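Local structure of uncharacterized protein (Rhodobacter sphaeroides, 3PU2) at residues R63-W66 with R72-G75; A30-P35 with P39-A44; T13-R18 with S137-E142. The protein is of unknown function but belongs to the AHA1 family of Hsp90-ATPase-activator-like proteins, within the Bet v 1-like (SRPBCC) superfamily. One frame throughout, in Å; residues are numbered along the deposited sequence.

Interaction 1: residues R63-W66 with R72-G75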
loop_
_atom_site.group_PDB
_atom_site.type_symbol
_atom_site.label_atom_id
_atom_site.label_comp_id
_atom_site.label_asym_id
_atom_site.label_seq_id
_atom_site.Cartn_x
_atom_site.Cartn_y
_atom_site.Cartn_z
ATOM N N ARG A 63 -8.957 7.935 2.014
ATOM C CA ARG A 63 -9.911 7.893 0.913
ATOM C C ARG A 63 -9.118 7.965 -0.387
ATOM O O ARG A 63 -8.389 8.927 -0.606
ATOM C CB ARG A 63 -10.894 9.066 1.034
ATOM C CG ARG A 63 -11.907 9.192 -0.098
ATOM C CD ARG A 63 -12.582 7.862 -0.405
ATOM N NE ARG A 63 -13.526 7.972 -1.521
ATOM C CZ ARG A 63 -14.144 6.938 -2.092
ATOM N NH1 ARG A 63 -13.923 5.699 -1.660
ATOM N NH2 ARG A 63 -14.988 7.143 -3.094
ATOM N N GLN A 64 -9.239 6.939 -1.232
ATOM C CA GLN A 64 -8.510 6.893 -2.505
ATOM C C GLN A 64 -9.416 6.548 -3.678
ATOM O O GLN A 64 -10.284 5.673 -3.572
ATOM C CB GLN A 64 -7.368 5.872 -2.418
ATOM C CG GLN A 64 -6.420 6.168 -1.260
ATOM C CD GLN A 64 -5.271 5.173 -1.118
ATOM O OE1 GLN A 64 -5.485 3.981 -0.911
ATOM N NE2 GLN A 64 -4.048 5.674 -1.208
ATOM N N VAL A 65 -9.220 7.249 -4.792
ATOM C CA VAL A 65 -10.012 6.999 -5.991
ATOM C C VAL A 65 -9.180 7.016 -7.256
ATOM O O VAL A 65 -8.450 7.957 -7.535
ATOM C CB VAL A 65 -11.168 8.043 -6.185
ATOM C CG1 VAL A 65 -12.006 7.693 -7.447
ATOM C CG2 VAL A 65 -12.080 8.071 -4.929
ATOM N N TRP A 66 -9.313 5.959 -8.034
ATOM C CA TRP A 66 -8.606 5.861 -9.294
ATOM C C TRP A 66 -9.656 5.945 -10.404
ATOM O O TRP A 66 -10.761 5.385 -10.296
ATOM C CB TRP A 66 -7.857 4.531 -9.362
ATOM C CG TRP A 66 -6.789 4.410 -8.334
ATOM C CD1 TRP A 66 -5.477 4.795 -8.453
ATOM C CD2 TRP A 66 -6.919 3.839 -7.032
ATOM N NE1 TRP A 66 -4.785 4.489 -7.305
ATOM C CE2 TRP A 66 -5.646 3.902 -6.417
ATOM C CE3 TRP A 66 -7.987 3.274 -6.321
ATOM C CZ2 TRP A 66 -5.418 3.419 -5.131
ATOM C CZ3 TRP A 66 -7.757 2.798 -5.054
ATOM C CH2 TRP A 66 -6.480 2.871 -4.468
ATOM N N ARG A 72 -14.998 5.315 -15.600
ATOM C CA ARG A 72 -15.343 4.537 -14.399
ATOM C C ARG A 72 -14.303 4.711 -13.282
ATOM O O ARG A 72 -13.110 4.915 -13.541
ATOM C CB ARG A 72 -15.496 3.049 -14.742
ATOM C CG ARG A 72 -14.261 2.444 -15.400
ATOM C CD ARG A 72 -14.575 1.137 -16.140
ATOM N NE ARG A 72 -14.200 -0.068 -15.397
ATOM C CZ ARG A 72 -14.687 -0.399 -14.208
ATOM N NH1 ARG A 72 -15.577 0.384 -13.608
ATOM N NH2 ARG A 72 -14.294 -1.524 -13.627
ATOM N N THR A 73 -14.770 4.647 -12.036
ATOM C CA THR A 73 -13.883 4.784 -10.887
ATOM C C THR A 73 -13.794 3.518 -10.050
ATOM O O THR A 73 -14.559 2.562 -10.214
ATOM C CB THR A 73 -14.310 5.920 -9.942
ATOM O OG1 THR A 73 -15.543 5.576 -9.304
ATOM C CG2 THR A 73 -14.468 7.204 -10.705
ATOM N N ARG A 74 -12.835 3.537 -9.144
ATOM C CA ARG A 74 -12.587 2.436 -8.253
ATOM C C ARG A 74 -11.961 3.099 -7.038
ATOM O O ARG A 74 -10.989 3.859 -7.157
ATOM C CB ARG A 74 -11.632 1.435 -8.930
ATOM C CG ARG A 74 -10.770 0.612 -7.995
ATOM C CD ARG A 74 -10.107 -0.536 -8.744
ATOM N NE ARG A 74 -9.233 -0.105 -9.835
ATOM C CZ ARG A 74 -8.787 -0.922 -10.788
ATOM N NH1 ARG A 74 -9.140 -2.201 -10.782
ATOM N NH2 ARG A 74 -7.978 -0.472 -11.737
ATOM N N GLY A 75 -12.527 2.845 -5.867
ATOM C CA GLY A 75 -11.972 3.473 -4.693
ATOM C C GLY A 75 -12.013 2.662 -3.424
ATOM O O GLY A 75 -12.589 1.567 -3.363
#
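The indole of Trp66 presents its edge to the backbone of Arg74: Arg74 O lies near the ring plane, 3.2 Å from Trp66 CE3. The second flat group, the Arg63 guanidinium, has Val65 CG2 3.3 Å above one face and offset toward its rim, while its NH1 passes obliquely 4.0 Å from Gly75 C and makes a weak hydrogen bond to Leu76 O. Both groups belong to a beta hairpin in the antiparallel sheet of a Bet v 1-like domain, whose arms are strands 61-67 and 73-84, and both project from the first arm. The short segments of the two arms run at 155° to one another, antiparallel with the usual strand twist.

Trp66 and Arg74 form a hydrogen-bonded pair, with Trp66 N to Arg74 O at 2.8 Å and an almost linear N-H...O angle of 178°. The return bond, Arg74 N to Trp66 O, measures 3.0 Å and is clearly more bent. Arg74 O therefore accepts the backbone bond while also lying beside the indole. Trp66 CG stands anti to its own carbonyl carbon (chi1 -64°), which helps place the six-membered ring beside the paired strand, with Trp66 CE3 4.2 Å from Arg74 CG. The pyrrole N-H is used differently, donating to Leu42 O in the loop before strand 49-54, and the Arg74 guanidinium makes a cation-pi contact with Trp47.

Val65 and Gly75 make the neighbouring non-hydrogen-bonded pair. Val65 lies on the sheet face away from Trp66 and Arg74, where its CG1 meets Thr73 CB at 3.8 Å.

Interaction 2: residues A30-P35 with P39-A44; sequences AALTSP and PAWLFA
Trp41 NE1 donates to the backbone oxygen of Ala31, an N...O distance of 3.2 Å with an N-H...O angle of 156°. The oxygen sits close to the indole plane, at the ring edge where the N-H points. From the acceptor's side the approach is less regular, because NE1 stands 53° out of the Ala31 carbonyl plane and does not lie on a lone pair. The residue four places on is Pro35, whose nitrogen has no hydrogen to give, which is consistent with Ala31 O taking a side-chain donor.

The indole reaches the helix with Trp41 CG lying between its backbone N and carbonyl carbon (chi1 68°). Leu32 CD2 comes in obliquely at the six-membered ring, 3.9 Å from Trp41 CH2. Leu42 CB covers one face of the same ring, 3.7 Å above its centre. In this Bet v 1-like fold the arrangement ties the end of helix 25-33 to the loop leading toward strand 49-54, and the C-terminal helix 139-156 joins the packing through Tyr147 and Leu150, both touching Trp41. Were Trp41 cut back to an alanine, Ala31 O is likely to lose its indole donor, and a gap would probably open between Leu32 and the helix residues Tyr147 and Leu150.

Past the tryptophan the chain bends in an inverse gamma turn centred on Leu42, with Phe43 N bonded to Trp41 O at 3.0 Å. Trp41 O also accepts from His149 ND1, and the His149 ring stacks on Phe43. Nearer the start of the loop, Pro39 turns the CD corner of its ring to Pro35 O, with Pro39 CD 3.2 Å from that oxygen.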
loop_
_atom_site.group_PDB
_atom_site.type_symbol
_atom_site.label_atom_id
_atom_site.label_comp_id
_atom_site.label_asym_id
_atom_site.label_seq_id
_atom_site.Cartn_x
_atom_site.Cartn_y
_atom_site.Cartn_z
ATOM N N ALA A 30 7.284 9.388 3.991
ATOM C CA ALA A 30 6.668 10.552 3.354
ATOM C C ALA A 30 6.026 10.144 2.023
ATOM O O ALA A 30 5.031 10.740 1.587
ATOM C CB ALA A 30 7.710 11.641 3.121
ATOM N N ALA A 31 6.604 9.121 1.391
ATOM C CA ALA A 31 6.114 8.610 0.121
ATOM C C ALA A 31 4.871 7.761 0.330
ATOM O O ALA A 31 3.918 7.851 -0.433
ATOM C CB ALA A 31 7.194 7.778 -0.552
ATOM N N LEU A 32 4.897 6.936 1.372
ATOM C CA LEU A 32 3.796 6.037 1.703
ATOM C C LEU A 32 2.585 6.680 2.381
ATOM O O LEU A 32 1.494 6.090 2.391
ATOM C CB LEU A 32 4.321 4.916 2.592
ATOM C CG LEU A 32 5.230 3.910 1.890
ATOM C CD1 LEU A 32 6.109 3.218 2.893
ATOM C CD2 LEU A 32 4.388 2.889 1.164
ATOM N N THR A 33 2.760 7.886 2.922
ATOM C CA THR A 33 1.670 8.545 3.639
ATOM C C THR A 33 1.288 9.971 3.227
ATOM O O THR A 33 0.375 10.555 3.809
ATOM C CB THR A 33 1.970 8.571 5.150
ATOM O OG1 THR A 33 2.867 9.652 5.437
ATOM C CG2 THR A 33 2.612 7.248 5.591
ATOM N N SER A 34 1.968 10.540 2.240
ATOM C CA SER A 34 1.637 11.894 1.816
ATOM C C SER A 34 0.650 11.940 0.644
ATOM O O SER A 34 0.801 11.236 -0.345
ATOM C CB SER A 34 2.909 12.653 1.453
ATOM O OG SER A 34 2.605 13.997 1.132
ATOM N N PRO A 35 -0.391 12.774 0.755
ATOM C CA PRO A 35 -1.392 12.896 -0.308
ATOM C C PRO A 35 -0.839 13.529 -1.581
ATOM O O PRO A 35 -1.431 13.399 -2.649
ATOM C CB PRO A 35 -2.469 13.766 0.337
ATOM C CG PRO A 35 -2.337 13.420 1.801
ATOM C CD PRO A 35 -0.855 13.445 1.981
ATOM N N PRO A 39 -0.032 9.840 -5.315
ATOM C CA PRO A 39 -0.542 9.772 -6.687
ATOM C C PRO A 39 0.541 9.548 -7.738
ATOM O O PRO A 39 0.284 8.974 -8.799
ATOM C CB PRO A 39 -1.223 11.130 -6.865
ATOM C CG PRO A 39 -1.693 11.449 -5.493
ATOM C CD PRO A 39 -0.489 11.076 -4.659
ATOM N N ALA A 40 1.750 10.004 -7.431
ATOM C CA ALA A 40 2.868 9.888 -8.345
ATOM C C ALA A 40 3.498 8.496 -8.474
ATOM O O ALA A 40 4.481 8.329 -9.197
ATOM C CB ALA A 40 3.924 10.908 -7.968
ATOM N N TRP A 41 2.953 7.499 -7.784
ATOM C CA TRP A 41 3.495 6.146 -7.897
ATOM C C TRP A 41 2.487 5.032 -7.649
ATOM O O TRP A 41 2.497 4.018 -8.344
ATOM C CB TRP A 41 4.678 5.941 -6.956
ATOM C CG TRP A 41 4.337 5.949 -5.511
ATOM C CD1 TRP A 41 4.258 7.043 -4.681
ATOM C CD2 TRP A 41 4.031 4.810 -4.701
ATOM N NE1 TRP A 41 3.923 6.647 -3.405
ATOM C CE2 TRP A 41 3.777 5.282 -3.389
ATOM C CE3 TRP A 41 3.942 3.435 -4.951
ATOM C CZ2 TRP A 41 3.443 4.424 -2.335
ATOM C CZ3 TRP A 41 3.605 2.581 -3.891
ATOM C CH2 TRP A 41 3.359 3.085 -2.602
ATOM N N LEU A 42 1.616 5.219 -6.666
ATOM C CA LEU A 42 0.617 4.208 -6.329
ATOM C C LEU A 42 -0.619 4.213 -7.232
ATOM O O LEU A 42 -1.692 4.680 -6.851
ATOM C CB LEU A 42 0.187 4.375 -4.877
ATOM C CG LEU A 42 -0.871 3.384 -4.395
ATOM C CD1 LEU A 42 -0.398 1.948 -4.606
ATOM C CD2 LEU A 42 -1.152 3.661 -2.927
ATOM N N PHE A 43 -0.449 3.670 -8.429
ATOM C CA PHE A 43 -1.512 3.585 -9.415
ATOM C C PHE A 43 -1.172 2.460 -10.383
ATOM O O PHE A 43 -0.013 2.060 -10.490
ATOM C CB PHE A 43 -1.609 4.896 -10.178
ATOM C CG PHE A 43 -0.403 5.198 -10.994
ATOM C CD1 PHE A 43 -0.330 4.810 -12.330
ATOM C CD2 PHE A 43 0.681 5.870 -10.429
ATOM C CE1 PHE A 43 0.809 5.089 -13.101
ATOM C CE2 PHE A 43 1.836 6.159 -11.189
ATOM C CZ PHE A 43 1.896 5.764 -12.533
ATOM N N ALA A 44 -2.178 1.931 -11.072
ATOM C CA ALA A 44 -1.923 0.873 -12.046
ATOM C C ALA A 44 -2.005 1.476 -13.451
ATOM O O ALA A 44 -2.401 2.633 -13.618
ATOM C CB ALA A 44 -2.922 -0.249 -11.888
#

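Interaction 3: residues T13-R18 with S137-E142; sequences TRLEFR and SAMATE
Leu15 is the first residue of strand 14-21 to meet the start of helix 139-156, placing CD1 3.9 Å from CE of Met139, carried here as selenomethionine. Two residues on, Phe17 again turns its side chain toward the helix, as the alternation of a beta strand requires. Phe17 CZ lies 3.8 Å from Met139 SE, which is 4.8 Å from the ring centroid and 54° off the ring normal. This is an oblique Met-aromatic contact, with the chalcogen neither squarely over the ring nor in its plane. Met139 CG is anti to its backbone N (chi1 176°), and the chain then bends so that CE reaches Leu15 while SE stays beside Phe17. Further along the ring, Phe17 CE1 approaches Ala140 CB at 4.2 Å.

The pairing sets the C-terminal helix against the sheet, the grip characteristic of the Bet v 1-like fold, with Tyr125 and Val134 also touching Met139. Every contact between the segments is apolar or chalcogen-aromatic, which is consistent with cohesion mainly by dispersion, without the directional constraint of hydrogen bonds.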
loop_
_atom_site.group_PDB
_atom_site.type_symbol
_atom_site.label_atom_id
_atom_site.label_comp_id
_atom_site.label_asym_id
_atom_site.label_seq_id
_atom_site.Cartn_x
_atom_site.Cartn_y
_atom_site.Cartn_z
ATOM N N THR A 13 -5.395 -16.570 6.118
ATOM C CA THR A 13 -6.117 -15.316 5.963
ATOM C C THR A 13 -5.160 -14.139 6.019
ATOM O O THR A 13 -5.588 -13.013 6.256
ATOM C CB THR A 13 -7.175 -15.101 7.081
ATOM O OG1 THR A 13 -6.511 -14.894 8.336
ATOM C CG2 THR A 13 -8.120 -16.304 7.194
ATOM N N ARG A 14 -3.876 -14.384 5.778
ATOM C CA ARG A 14 -2.883 -13.317 5.855
ATOM C C ARG A 14 -1.878 -13.359 4.702
ATOM O O ARG A 14 -1.359 -14.423 4.374
ATOM C CB ARG A 14 -2.157 -13.446 7.194
ATOM C CG ARG A 14 -1.159 -12.369 7.520
ATOM C CD ARG A 14 -0.333 -12.783 8.725
ATOM N NE ARG A 14 0.646 -11.775 9.120
ATOM C CZ ARG A 14 0.329 -10.600 9.651
ATOM N NH1 ARG A 14 -0.943 -10.294 9.846
ATOM N NH2 ARG A 14 1.278 -9.739 10.004
ATOM N N LEU A 15 -1.617 -12.209 4.081
ATOM C CA LEU A 15 -0.651 -12.130 2.983
ATOM C C LEU A 15 0.490 -11.222 3.386
ATOM O O LEU A 15 0.272 -10.153 3.950
ATOM C CB LEU A 15 -1.304 -11.612 1.696
ATOM C CG LEU A 15 -2.071 -12.674 0.898
ATOM C CD1 LEU A 15 -2.839 -12.031 -0.249
ATOM C CD2 LEU A 15 -1.100 -13.704 0.379
ATOM N N GLU A 16 1.710 -11.657 3.101
ATOM C CA GLU A 16 2.889 -10.890 3.469
ATOM C C GLU A 16 3.739 -10.524 2.260
ATOM O O GLU A 16 3.796 -11.268 1.286
ATOM C CB GLU A 16 3.712 -11.694 4.483
ATOM C CG GLU A 16 3.035 -11.855 5.854
ATOM C CD GLU A 16 3.615 -12.994 6.692
ATOM O OE1 GLU A 16 4.838 -13.249 6.611
ATOM O OE2 GLU A 16 2.843 -13.625 7.445
ATOM N N PHE A 17 4.385 -9.364 2.322
ATOM C CA PHE A 17 5.240 -8.893 1.234
ATOM C C PHE A 17 6.385 -8.105 1.855
ATOM O O PHE A 17 6.235 -7.528 2.932
ATOM C CB PHE A 17 4.471 -7.967 0.276
ATOM C CG PHE A 17 3.225 -8.576 -0.304
ATOM C CD1 PHE A 17 3.278 -9.353 -1.448
ATOM C CD2 PHE A 17 1.992 -8.374 0.307
ATOM C CE1 PHE A 17 2.122 -9.920 -1.981
ATOM C CE2 PHE A 17 0.827 -8.940 -0.220
ATOM C CZ PHE A 17 0.897 -9.714 -1.366
ATOM N N ARG A 18 7.524 -8.090 1.173
ATOM C CA ARG A 18 8.698 -7.366 1.638
ATOM C C ARG A 18 9.409 -6.817 0.412
ATOM O O ARG A 18 9.490 -7.483 -0.617
ATOM C CB ARG A 18 9.636 -8.298 2.414
ATOM C CG ARG A 18 9.021 -8.915 3.666
ATOM C CD ARG A 18 10.079 -9.505 4.586
ATOM N NE ARG A 18 10.730 -10.677 4.010
ATOM C CZ ARG A 18 11.713 -11.352 4.599
ATOM N NH1 ARG A 18 12.163 -10.969 5.787
ATOM N NH2 ARG A 18 12.238 -12.415 4.005
ATOM N N SER A 137 -5.509 -12.602 -7.862
ATOM C CA SER A 137 -5.558 -11.273 -8.478
ATOM C C SER A 137 -4.157 -10.769 -8.720
ATOM O O SER A 137 -3.281 -10.949 -7.874
ATOM C CB SER A 137 -6.261 -10.270 -7.559
ATOM O OG SER A 137 -7.644 -10.174 -7.852
ATOM N N ALA A 138 -3.945 -10.121 -9.860
ATOM C CA ALA A 138 -2.632 -9.579 -10.185
ATOM C C ALA A 138 -2.337 -8.424 -9.239
ATOM O O ALA A 138 -1.790 -7.397 -9.635
ATOM C CB ALA A 138 -2.590 -9.106 -11.630
HETATM N N MSE A 139 -2.730 -8.607 -7.985
HETATM C CA MSE A 139 -2.506 -7.631 -6.942
HETATM C C MSE A 139 -1.018 -7.604 -6.605
HETATM O O MSE A 139 -0.445 -6.539 -6.380
HETATM C CB MSE A 139 -3.326 -8.007 -5.713
HETATM C CG MSE A 139 -3.097 -7.115 -4.508
HETATM SE SE MSE A 139 -1.997 -7.992 -3.187
HETATM C CE MSE A 139 -3.379 -8.594 -2.000
ATOM N N ALA A 140 -0.399 -8.781 -6.575
ATOM C CA ALA A 140 1.030 -8.885 -6.283
ATOM C C ALA A 140 1.809 -8.243 -7.429
ATOM O O ALA A 140 2.855 -7.615 -7.234
ATOM C CB ALA A 140 1.430 -10.345 -6.129
ATOM N N THR A 141 1.236 -8.385 -8.601
ATOM C CA THR A 141 1.819 -7.919 -9.819
ATOM C C THR A 141 1.695 -6.440 -9.928
ATOM O O THR A 141 2.597 -5.742 -10.319
ATOM C CB THR A 141 1.065 -8.507 -10.966
ATOM O OG1 THR A 141 1.815 -9.589 -11.495
ATOM C CG2 THR A 141 0.883 -7.497 -12.029
ATOM N N GLU A 142 0.537 -5.958 -9.580
ATOM C CA GLU A 142 0.278 -4.579 -9.691
ATOM C C GLU A 142 0.977 -3.852 -8.617
ATOM O O GLU A 142 1.238 -2.690 -8.737
ATOM C CB GLU A 142 -1.184 -4.375 -9.542
ATOM C CG GLU A 142 -1.903 -4.768 -10.719
ATOM C CD GLU A 142 -3.291 -4.347 -10.625
ATOM O OE1 GLU A 142 -3.523 -3.355 -9.955
ATOM O OE2 GLU A 142 -4.174 -4.993 -11.192
#

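Interaction 2 is the buried contact of the three, whereas interactions 1 and 3 are only partly buried. Interactions 1 and 3 reach the same antiparallel sheet without touching: one pairs neighbouring strands through backbone bonds, the other lays the C-terminal helix on strand 14-21 through apolar side chains. Interaction 2 mixes both chemistries, an indole donor and apolar packing, where helix 25-33 passes into a loop. That loop touches interaction 3 through Ala44 CB, 3.7 Å from Glu142 OE1, and helix 139-156 of interaction 3 also packs against Ala31 and Trp41 of interaction 2. Along the chain, interaction 2 closes before interaction 1 opens, both inside the long excursion that interaction 3 closes.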